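Local atomic coordinates of xylulose kinase (Escherichia coli, PDB entry 2ITM), a protein that catalyses the ATP-dependent phosphorylation of D-xylulose to D-xylulose 5-phosphate and acts as a homodimer of the FGGY kinase family. Residues 76-81 with 92-96. Coordinates in Å, arbitrary orientation, origin at the centre of the assembly. Residue numbers count along the deposited sequence, not the author numbering.
Sequences QMHGAT and PAILW. With XUL (D-xylulose), chain C.
A single antiparallel hydrogen-bonded pair, Ala-80 with Ile-94 (CA-CA 5.2 Å), pins residues 76-81, whose first three line the xylulose pocket, to residues 92-96; His-78 faces Trp-96, Gly-79 Leu-95 and Thr-81 Ala-93. Ala-80 N donates to Ile-94 O at 3.1 Å; the return bond, Ile-94 N to Ala-80 O, is weak at 3.4 Å. Gly-79, without a side chain, brings its CA within 3.5 Å of Ile-94 O in a CA-H...O contact. His-78 takes a left-handed backbone (71/-1), where the loop turns from bridge to sugar. Its side chain (m, chi2 -57°) hydrogen-bonds XUL O1 through NE2 at 3.1 Å, ND1 being held by Gly-173 O. Met-77 N donates to XUL O5 at 2.8 Å; its long unbranched side chain (m, t, p) packs against Asp-233, the presumed proton acceptor. XUL O4 lies over one face of the Trp-96 indole (p, chi2 -83°), 3.1 Å from CE3; NE1 bonds Thr-9. Gln-76 (p, t, chi3 -67°) sets OE1 3.6 Å from CD2 of Leu-95 (m, t) and accepts from a water (2.6 Å) that bridges Met-77 O (2.7 Å) and Trp-96 N (3.1 Å). The loop follows strand 70-75 of the actin-like N-terminal domain; strand 93-94 pairs with 42-43, beside helix 45-62.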
loop_
_atom_site.group_PDB
_atom_site.type_symbol
_atom_site.label_atom_id
_atom_site.label_comp_id
_atom_site.label_asym_id
_atom_site.label_seq_id
_atom_site.Cartn_x
_atom_site.Cartn_y
_atom_site.Cartn_z
ATOM N N GLN A 76 -13.475 31.266 10.044
ATOM C CA GLN A 76 -12.970 30.662 8.833
ATOM C C GLN A 76 -12.561 31.716 7.811
ATOM O O GLN A 76 -13.319 32.609 7.487
ATOM C CB GLN A 76 -13.988 29.676 8.247
ATOM C CG GLN A 76 -15.295 30.301 7.815
ATOM C CD GLN A 76 -16.131 29.409 6.917
ATOM O OE1 GLN A 76 -15.755 29.123 5.798
ATOM N NE2 GLN A 76 -17.277 28.993 7.414
ATOM N N MET A 77 -11.345 31.591 7.321
ATOM C CA MET A 77 -10.734 32.626 6.514
ATOM C C MET A 77 -11.187 32.528 5.055
ATOM O O MET A 77 -11.703 31.513 4.637
ATOM C CB MET A 77 -9.214 32.544 6.627
ATOM C CG MET A 77 -8.684 32.570 8.061
ATOM S SD MET A 77 -6.948 32.176 8.202
ATOM C CE MET A 77 -6.257 33.632 7.521
ATOM N N HIS A 78 -10.989 33.599 4.296
ATOM C CA HIS A 78 -11.000 33.539 2.841
ATOM C C HIS A 78 -12.340 33.313 2.136
ATOM O O HIS A 78 -12.385 33.228 0.923
ATOM C CB HIS A 78 -10.194 32.351 2.340
ATOM C CG HIS A 78 -8.805 32.289 2.879
ATOM N ND1 HIS A 78 -7.904 33.317 2.734
ATOM C CD2 HIS A 78 -8.158 31.314 3.551
ATOM C CE1 HIS A 78 -6.764 32.979 3.298
ATOM N NE2 HIS A 78 -6.894 31.770 3.805
ATOM N N GLY A 79 -13.413 33.173 2.903
ATOM C CA GLY A 79 -14.738 32.954 2.361
ATOM C C GLY A 79 -15.229 34.217 1.676
ATOM O O GLY A 79 -15.142 35.301 2.222
ATOM N N ALA A 80 -15.745 34.063 0.467
ATOM C CA ALA A 80 -16.276 35.185 -0.284
ATOM C C ALA A 80 -17.789 35.383 -0.117
ATOM O O ALA A 80 -18.585 34.631 -0.655
ATOM C CB ALA A 80 -15.905 35.083 -1.728
ATOM N N THR A 81 -18.160 36.407 0.634
ATOM C CA THR A 81 -19.548 36.809 0.763
ATOM C C THR A 81 -19.871 38.030 -0.096
ATOM O O THR A 81 -19.363 39.112 0.139
ATOM C CB THR A 81 -19.899 37.086 2.236
ATOM O OG1 THR A 81 -19.448 36.016 3.064
ATOM C CG2 THR A 81 -21.393 37.117 2.434
ATOM N N PRO A 92 -24.447 32.125 -2.656
ATOM C CA PRO A 92 -23.893 31.435 -1.497
ATOM C C PRO A 92 -22.400 31.716 -1.332
ATOM O O PRO A 92 -21.709 31.952 -2.306
ATOM C CB PRO A 92 -24.135 29.937 -1.818
ATOM C CG PRO A 92 -25.275 29.943 -2.727
ATOM C CD PRO A 92 -25.106 31.172 -3.556
ATOM N N ALA A 93 -21.939 31.721 -0.090
ATOM C CA ALA A 93 -20.540 31.958 0.198
ATOM C C ALA A 93 -19.643 30.867 -0.366
ATOM O O ALA A 93 -19.876 29.697 -0.164
ATOM C CB ALA A 93 -20.315 32.140 1.680
ATOM N N ILE A 94 -18.616 31.281 -1.089
ATOM C CA ILE A 94 -17.617 30.376 -1.611
ATOM C C ILE A 94 -16.448 30.227 -0.646
ATOM O O ILE A 94 -15.675 31.153 -0.474
ATOM C CB ILE A 94 -17.104 30.893 -2.953
ATOM C CG1 ILE A 94 -18.248 31.090 -3.933
ATOM C CG2 ILE A 94 -16.036 29.988 -3.511
ATOM C CD1 ILE A 94 -17.835 31.774 -5.146
ATOM N N LEU A 95 -16.324 29.057 -0.034
ATOM C CA LEU A 95 -15.458 28.885 1.118
ATOM C C LEU A 95 -13.969 28.681 0.820
ATOM O O LEU A 95 -13.565 28.526 -0.319
ATOM C CB LEU A 95 -15.967 27.772 2.018
ATOM C CG LEU A 95 -17.448 27.750 2.350
ATOM C CD1 LEU A 95 -17.702 26.654 3.346
ATOM C CD2 LEU A 95 -17.877 29.100 2.866
ATOM N N TRP A 96 -13.171 28.670 1.876
ATOM C CA TRP A 96 -11.735 28.478 1.788
ATOM C C TRP A 96 -11.374 27.151 1.143
ATOM O O TRP A 96 -10.379 27.058 0.455
ATOM C CB TRP A 96 -11.108 28.555 3.182
ATOM C CG TRP A 96 -11.582 27.479 4.062
ATOM C CD1 TRP A 96 -12.715 27.468 4.770
ATOM C CD2 TRP A 96 -10.958 26.219 4.283
ATOM N NE1 TRP A 96 -12.846 26.286 5.449
ATOM C CE2 TRP A 96 -11.773 25.499 5.159
ATOM C CE3 TRP A 96 -9.781 25.622 3.827
ATOM C CZ2 TRP A 96 -11.456 24.226 5.592
ATOM C CZ3 TRP A 96 -9.468 24.370 4.255
ATOM C CH2 TRP A 96 -10.296 23.683 5.134
HETATM C C1 XUL C . -5.649 29.007 5.182
HETATM C C2 XUL C . -5.989 28.294 6.479
HETATM C C3 XUL C . -7.133 28.799 7.287
HETATM C C4 XUL C . -8.174 27.712 7.231
HETATM C C5 XUL C . -9.551 28.192 7.638
HETATM O O1 XUL C . -4.824 30.119 5.418
HETATM O O2 XUL C . -5.665 26.928 6.613
HETATM O O3 XUL C . -7.642 29.899 6.591
HETATM O O4 XUL C . -8.187 27.304 5.891
HETATM O O5 XUL C . -9.492 29.555 7.912
HETATM O O HOH W 1 -14.118 30.342 4.245
#